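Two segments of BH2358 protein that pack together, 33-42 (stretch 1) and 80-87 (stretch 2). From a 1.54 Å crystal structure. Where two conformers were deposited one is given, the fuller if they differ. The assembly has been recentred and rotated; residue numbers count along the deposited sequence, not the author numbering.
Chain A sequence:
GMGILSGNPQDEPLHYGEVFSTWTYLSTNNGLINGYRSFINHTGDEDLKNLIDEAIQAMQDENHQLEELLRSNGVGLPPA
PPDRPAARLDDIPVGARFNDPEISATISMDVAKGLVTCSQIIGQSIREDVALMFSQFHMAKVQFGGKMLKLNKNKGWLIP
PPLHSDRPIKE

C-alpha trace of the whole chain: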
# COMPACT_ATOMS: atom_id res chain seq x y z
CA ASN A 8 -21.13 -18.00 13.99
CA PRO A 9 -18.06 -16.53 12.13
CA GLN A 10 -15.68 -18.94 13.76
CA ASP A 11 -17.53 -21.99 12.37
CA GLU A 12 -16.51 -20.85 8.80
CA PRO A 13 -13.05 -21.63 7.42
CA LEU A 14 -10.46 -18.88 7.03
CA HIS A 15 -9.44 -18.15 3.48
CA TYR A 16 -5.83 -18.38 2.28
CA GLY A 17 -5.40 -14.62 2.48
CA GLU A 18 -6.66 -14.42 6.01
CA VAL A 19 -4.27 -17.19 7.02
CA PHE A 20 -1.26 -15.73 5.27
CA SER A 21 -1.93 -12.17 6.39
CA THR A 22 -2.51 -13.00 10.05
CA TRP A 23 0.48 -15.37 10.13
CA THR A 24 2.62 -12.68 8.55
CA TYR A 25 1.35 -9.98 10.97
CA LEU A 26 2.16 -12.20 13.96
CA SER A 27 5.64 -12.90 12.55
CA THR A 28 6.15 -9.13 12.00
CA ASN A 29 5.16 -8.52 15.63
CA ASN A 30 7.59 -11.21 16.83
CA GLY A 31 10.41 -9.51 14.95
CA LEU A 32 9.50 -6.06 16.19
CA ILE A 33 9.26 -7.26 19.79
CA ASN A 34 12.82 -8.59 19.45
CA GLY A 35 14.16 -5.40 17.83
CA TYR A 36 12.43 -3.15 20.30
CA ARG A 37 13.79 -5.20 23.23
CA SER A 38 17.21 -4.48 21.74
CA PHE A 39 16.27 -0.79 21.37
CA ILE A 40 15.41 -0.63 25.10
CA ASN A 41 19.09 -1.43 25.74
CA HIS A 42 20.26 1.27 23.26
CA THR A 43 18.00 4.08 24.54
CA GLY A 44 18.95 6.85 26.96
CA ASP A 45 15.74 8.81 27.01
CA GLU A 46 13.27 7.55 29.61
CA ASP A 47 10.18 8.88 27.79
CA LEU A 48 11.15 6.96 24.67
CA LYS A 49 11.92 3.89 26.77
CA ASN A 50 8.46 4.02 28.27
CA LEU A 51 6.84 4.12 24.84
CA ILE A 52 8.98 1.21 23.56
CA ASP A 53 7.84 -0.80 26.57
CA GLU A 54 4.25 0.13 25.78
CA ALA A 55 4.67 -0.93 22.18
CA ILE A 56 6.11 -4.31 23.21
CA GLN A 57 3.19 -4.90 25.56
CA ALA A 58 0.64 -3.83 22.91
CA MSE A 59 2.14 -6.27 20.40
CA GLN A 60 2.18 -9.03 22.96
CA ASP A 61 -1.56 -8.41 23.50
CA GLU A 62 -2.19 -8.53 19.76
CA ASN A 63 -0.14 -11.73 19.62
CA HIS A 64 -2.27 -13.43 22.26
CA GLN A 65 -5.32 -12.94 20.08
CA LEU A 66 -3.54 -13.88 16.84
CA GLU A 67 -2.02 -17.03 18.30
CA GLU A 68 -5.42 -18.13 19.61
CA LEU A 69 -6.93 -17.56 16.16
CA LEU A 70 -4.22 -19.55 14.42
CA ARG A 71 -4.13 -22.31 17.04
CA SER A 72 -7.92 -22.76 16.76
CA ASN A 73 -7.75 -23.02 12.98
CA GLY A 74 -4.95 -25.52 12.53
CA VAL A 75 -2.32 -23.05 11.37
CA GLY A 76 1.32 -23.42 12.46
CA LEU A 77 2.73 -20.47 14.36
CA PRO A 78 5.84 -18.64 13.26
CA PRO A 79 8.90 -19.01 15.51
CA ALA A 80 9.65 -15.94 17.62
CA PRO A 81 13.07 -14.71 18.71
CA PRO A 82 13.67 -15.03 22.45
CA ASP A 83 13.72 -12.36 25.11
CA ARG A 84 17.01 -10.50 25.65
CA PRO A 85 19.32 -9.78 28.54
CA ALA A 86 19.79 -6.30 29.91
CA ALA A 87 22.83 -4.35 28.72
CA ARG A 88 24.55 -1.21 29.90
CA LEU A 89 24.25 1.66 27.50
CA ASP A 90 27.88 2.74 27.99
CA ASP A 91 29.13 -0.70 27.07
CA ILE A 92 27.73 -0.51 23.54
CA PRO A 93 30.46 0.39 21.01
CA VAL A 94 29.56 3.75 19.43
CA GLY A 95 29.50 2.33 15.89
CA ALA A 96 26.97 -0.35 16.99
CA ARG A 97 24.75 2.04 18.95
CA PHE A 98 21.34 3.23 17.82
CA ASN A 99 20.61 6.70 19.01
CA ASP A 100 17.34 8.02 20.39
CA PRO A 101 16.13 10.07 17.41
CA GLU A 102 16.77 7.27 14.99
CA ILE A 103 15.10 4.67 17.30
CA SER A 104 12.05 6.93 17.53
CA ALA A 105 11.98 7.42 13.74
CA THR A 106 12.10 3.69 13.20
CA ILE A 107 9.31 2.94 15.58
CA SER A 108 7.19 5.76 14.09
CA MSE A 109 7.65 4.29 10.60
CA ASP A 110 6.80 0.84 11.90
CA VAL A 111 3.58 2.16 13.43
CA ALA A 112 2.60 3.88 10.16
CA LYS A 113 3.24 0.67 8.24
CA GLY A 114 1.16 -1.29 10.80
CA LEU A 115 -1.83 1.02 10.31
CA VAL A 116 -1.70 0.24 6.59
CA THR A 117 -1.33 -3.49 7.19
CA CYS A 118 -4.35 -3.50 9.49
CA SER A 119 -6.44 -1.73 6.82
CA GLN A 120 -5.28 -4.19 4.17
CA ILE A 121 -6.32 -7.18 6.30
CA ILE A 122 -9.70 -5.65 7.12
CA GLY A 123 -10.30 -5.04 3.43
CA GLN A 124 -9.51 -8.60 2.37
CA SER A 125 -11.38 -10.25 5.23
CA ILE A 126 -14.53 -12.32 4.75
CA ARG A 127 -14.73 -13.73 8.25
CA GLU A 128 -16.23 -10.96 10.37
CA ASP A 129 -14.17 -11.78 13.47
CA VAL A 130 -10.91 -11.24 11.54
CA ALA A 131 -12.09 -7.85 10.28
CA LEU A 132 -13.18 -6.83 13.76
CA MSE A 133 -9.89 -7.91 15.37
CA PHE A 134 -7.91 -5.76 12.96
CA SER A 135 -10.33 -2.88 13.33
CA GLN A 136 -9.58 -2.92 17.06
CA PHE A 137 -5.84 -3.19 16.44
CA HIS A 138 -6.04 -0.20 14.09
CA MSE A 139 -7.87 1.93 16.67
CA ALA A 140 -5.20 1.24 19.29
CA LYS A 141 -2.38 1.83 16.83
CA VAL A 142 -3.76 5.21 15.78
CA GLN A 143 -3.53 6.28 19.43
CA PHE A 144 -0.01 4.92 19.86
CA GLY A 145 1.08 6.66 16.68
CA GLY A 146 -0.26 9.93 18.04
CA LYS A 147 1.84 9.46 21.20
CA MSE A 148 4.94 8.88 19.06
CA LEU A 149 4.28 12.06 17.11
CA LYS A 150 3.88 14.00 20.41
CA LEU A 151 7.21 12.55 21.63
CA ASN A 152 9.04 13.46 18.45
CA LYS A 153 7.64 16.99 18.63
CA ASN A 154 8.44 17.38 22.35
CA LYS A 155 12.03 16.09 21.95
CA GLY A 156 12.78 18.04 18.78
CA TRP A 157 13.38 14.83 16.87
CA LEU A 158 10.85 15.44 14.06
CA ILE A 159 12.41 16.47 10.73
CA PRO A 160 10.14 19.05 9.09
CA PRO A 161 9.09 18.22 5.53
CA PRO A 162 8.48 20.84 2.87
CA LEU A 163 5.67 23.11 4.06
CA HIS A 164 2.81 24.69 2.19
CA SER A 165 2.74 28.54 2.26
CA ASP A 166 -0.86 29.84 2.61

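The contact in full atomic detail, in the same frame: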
# COMPACT_ATOMS: atom_id res chain seq x y z
N ILE A 33 9.03 -7.06 18.38
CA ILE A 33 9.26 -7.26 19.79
C ILE A 33 10.77 -7.46 20.06
O ILE A 33 11.33 -6.86 20.97
CB ILE A 33 8.41 -8.40 20.32
CG1 ILE A 33 6.91 -7.98 20.35
CG2 ILE A 33 8.84 -8.77 21.73
CD1 ILE A 33 5.95 -9.14 20.58
N ASN A 34 11.40 -8.32 19.27
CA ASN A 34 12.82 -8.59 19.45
C ASN A 34 13.66 -7.35 19.20
O ASN A 34 14.52 -7.02 20.00
CB ASN A 34 13.22 -9.73 18.51
CG ASN A 34 14.72 -9.99 18.52
OD1 ASN A 34 15.27 -10.23 19.55
ND2 ASN A 34 15.34 -9.93 17.37
N GLY A 35 13.41 -6.64 18.11
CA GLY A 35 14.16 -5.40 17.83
C GLY A 35 13.96 -4.32 18.86
O GLY A 35 14.91 -3.65 19.25
N TYR A 36 12.73 -4.16 19.31
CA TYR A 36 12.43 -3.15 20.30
C TYR A 36 13.04 -3.51 21.67
O TYR A 36 13.44 -2.64 22.40
CB TYR A 36 10.92 -2.92 20.44
CG TYR A 36 10.26 -2.25 19.27
CD1 TYR A 36 10.87 -2.13 18.04
CD2 TYR A 36 8.95 -1.86 19.38
CE1 TYR A 36 10.21 -1.52 16.95
CE2 TYR A 36 8.28 -1.26 18.30
CZ TYR A 36 8.91 -1.11 17.12
OH TYR A 36 8.21 -0.54 16.07
N ARG A 37 13.07 -4.79 22.02
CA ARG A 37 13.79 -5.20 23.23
C ARG A 37 15.28 -4.85 23.13
O ARG A 37 15.91 -4.44 24.11
CB ARG A 37 13.55 -6.68 23.46
CG ARG A 37 12.17 -6.95 24.05
CD ARG A 37 11.92 -8.45 24.11
NE ARG A 37 10.80 -8.76 24.99
CZ ARG A 37 10.25 -9.97 25.05
NH1 ARG A 37 10.60 -10.93 24.23
NH2 ARG A 37 9.31 -10.21 25.94
N SER A 38 15.83 -4.94 21.92
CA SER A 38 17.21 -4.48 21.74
C SER A 38 17.27 -2.96 21.88
O SER A 38 18.08 -2.43 22.63
CB SER A 38 17.77 -4.90 20.40
OG SER A 38 19.13 -4.50 20.30
N PHE A 39 16.32 -2.25 21.24
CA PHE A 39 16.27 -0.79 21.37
C PHE A 39 16.16 -0.30 22.81
O PHE A 39 16.74 0.71 23.14
CB PHE A 39 15.12 -0.21 20.57
CG PHE A 39 15.32 -0.19 19.07
CD1 PHE A 39 16.57 -0.27 18.46
CD2 PHE A 39 14.22 -0.01 18.27
CE1 PHE A 39 16.70 -0.20 17.07
CE2 PHE A 39 14.33 0.04 16.88
CZ PHE A 39 15.57 -0.07 16.29
N ILE A 40 15.46 -1.02 23.68
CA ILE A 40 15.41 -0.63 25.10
C ILE A 40 16.83 -0.50 25.66
O ILE A 40 17.14 0.43 26.38
CB ILE A 40 14.57 -1.66 25.94
CG1 ILE A 40 13.10 -1.26 25.90
CG2 ILE A 40 15.04 -1.74 27.41
CD1 ILE A 40 12.18 -2.46 26.00
N ASN A 41 17.69 -1.45 25.30
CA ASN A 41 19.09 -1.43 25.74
C ASN A 41 19.94 -0.32 25.13
O ASN A 41 20.96 0.05 25.71
CB ASN A 41 19.71 -2.79 25.49
CG ASN A 41 19.20 -3.85 26.48
OD1 ASN A 41 19.01 -3.53 27.64
ND2 ASN A 41 19.04 -5.08 26.04
N HIS A 42 19.55 0.20 23.97
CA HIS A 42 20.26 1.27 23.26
C HIS A 42 19.77 2.65 23.63
O HIS A 42 20.37 3.61 23.25
CB HIS A 42 20.07 1.14 21.73
CG HIS A 42 20.85 0.04 21.10
ND1 HIS A 42 21.95 0.26 20.32
CD2 HIS A 42 20.68 -1.30 21.12
CE1 HIS A 42 22.43 -0.89 19.87
NE2 HIS A 42 21.67 -1.86 20.34
N ALA A 80 9.28 -17.25 17.11
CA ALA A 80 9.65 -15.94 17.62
C ALA A 80 11.05 -15.92 18.21
O ALA A 80 11.46 -16.85 18.90
CB ALA A 80 8.68 -15.54 18.67
N PRO A 81 11.82 -14.85 17.96
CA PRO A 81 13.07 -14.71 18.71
C PRO A 81 12.84 -14.61 20.21
O PRO A 81 11.79 -14.15 20.64
CB PRO A 81 13.63 -13.40 18.20
CG PRO A 81 13.02 -13.22 16.88
CD PRO A 81 11.64 -13.79 16.97
N PRO A 82 13.82 -15.05 21.02
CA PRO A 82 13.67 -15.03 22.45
C PRO A 82 13.82 -13.64 23.05
O PRO A 82 14.24 -12.69 22.36
CB PRO A 82 14.83 -15.91 22.93
CG PRO A 82 15.84 -15.75 21.92
CD PRO A 82 15.12 -15.61 20.62
N ASP A 83 13.50 -13.55 24.33
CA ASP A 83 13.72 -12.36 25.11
C ASP A 83 15.24 -12.13 25.24
O ASP A 83 16.04 -13.00 24.84
CB ASP A 83 13.00 -12.51 26.46
CG ASP A 83 12.83 -11.21 27.21
OD1 ASP A 83 13.25 -10.12 26.74
OD2 ASP A 83 12.26 -11.25 28.31
N ARG A 84 15.62 -10.95 25.71
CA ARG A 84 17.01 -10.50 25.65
C ARG A 84 17.49 -10.13 27.04
O ARG A 84 16.74 -9.60 27.85
CB ARG A 84 17.15 -9.23 24.78
CG ARG A 84 16.98 -9.48 23.32
CD ARG A 84 17.01 -8.19 22.56
NE ARG A 84 17.12 -8.52 21.16
CZ ARG A 84 18.26 -8.58 20.51
NH1 ARG A 84 19.38 -8.22 21.15
NH2 ARG A 84 18.28 -8.95 19.26
N PRO A 85 18.77 -10.32 27.30
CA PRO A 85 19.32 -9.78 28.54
C PRO A 85 19.42 -8.27 28.56
O PRO A 85 19.43 -7.60 27.51
CB PRO A 85 20.71 -10.44 28.63
CG PRO A 85 21.02 -10.94 27.35
CD PRO A 85 19.78 -11.03 26.50
N ALA A 86 19.51 -7.69 29.76
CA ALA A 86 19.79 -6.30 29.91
C ALA A 86 21.24 -6.01 29.49
O ALA A 86 22.10 -6.90 29.55
CB ALA A 86 19.61 -5.88 31.38
N ALA A 87 21.49 -4.79 29.06
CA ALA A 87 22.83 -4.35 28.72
C ALA A 87 23.00 -2.95 29.23
O ALA A 87 22.03 -2.19 29.30
CB ALA A 87 23.02 -4.36 27.22
O HOH W 1 16.28 -12.34 20.69
O HOH W 2 11.96 -11.04 21.69
O HOH W 3 20.91 0.21 28.41

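Two asparagines do most of the polar work: Asn 41 holds the backbone of the other stretch, and Asn 34 receives an arginine side chain. Asn 41 reads the extended segment with both ends of its amide: ND2 donates to O of Pro 85 at 2.9 Å, and OD1 accepts a weak hydrogen bond from N of Ala 87 at 3.1 Å. The first bond uses the main-chain O of Pro 85, whose CA-to-CB bond points away from stretch 1.

Two turns back, Asn 34 receives Arg 84. NE of Arg 84 donates to OD1 of Asn 34 at 3.0 Å and more weakly to O of Asn 34 at 3.2 Å; NH2 of Arg 84 adds a weak bond to the same OD1 at 3.3 Å. That oxygen lies at the guanidinium edge, where N-H groups point, while Ser 38, with chi1 t, puts CB over one face, 3.7 Å from CZ of Arg 84.

Arg 37 pairs with Asp 83 differently. Its NE is 3.3 Å from OD1 of Asp 83, but the oxygen sits over the guanidinium face, so the salt bridge is one of charge without a directed N-H. The same OD1 accepts a hydrogen bond from N of Arg 84 at 2.7 Å, bracing the loop.

Water completes the polar network. Water 1 donates to OD1 of Asn 34 (2.6 Å) and O of Pro 82 (2.7 Å), and water 2 links NH1 of Arg 37 (2.9 Å) to that carbonyl (2.9 Å).

Around these bonds, packing is modest, with 520 Å² buried in total, and Arg 84 gives up the most, 98 Å². Asn 34, Ser 38 and Asn 41 are buried. The CA-to-CB bonds of Asn 34, Arg 37 and Asn 41 point toward stretch 2, with chi1 t, m and m. CB of Pro 81 rests 3.6 Å from CG of Asn 34, CD of Arg 84 lies 3.9 Å from CB of Arg 37, and the small Ala 87 brings its CB within 3.9 Å of CG of Asn 41.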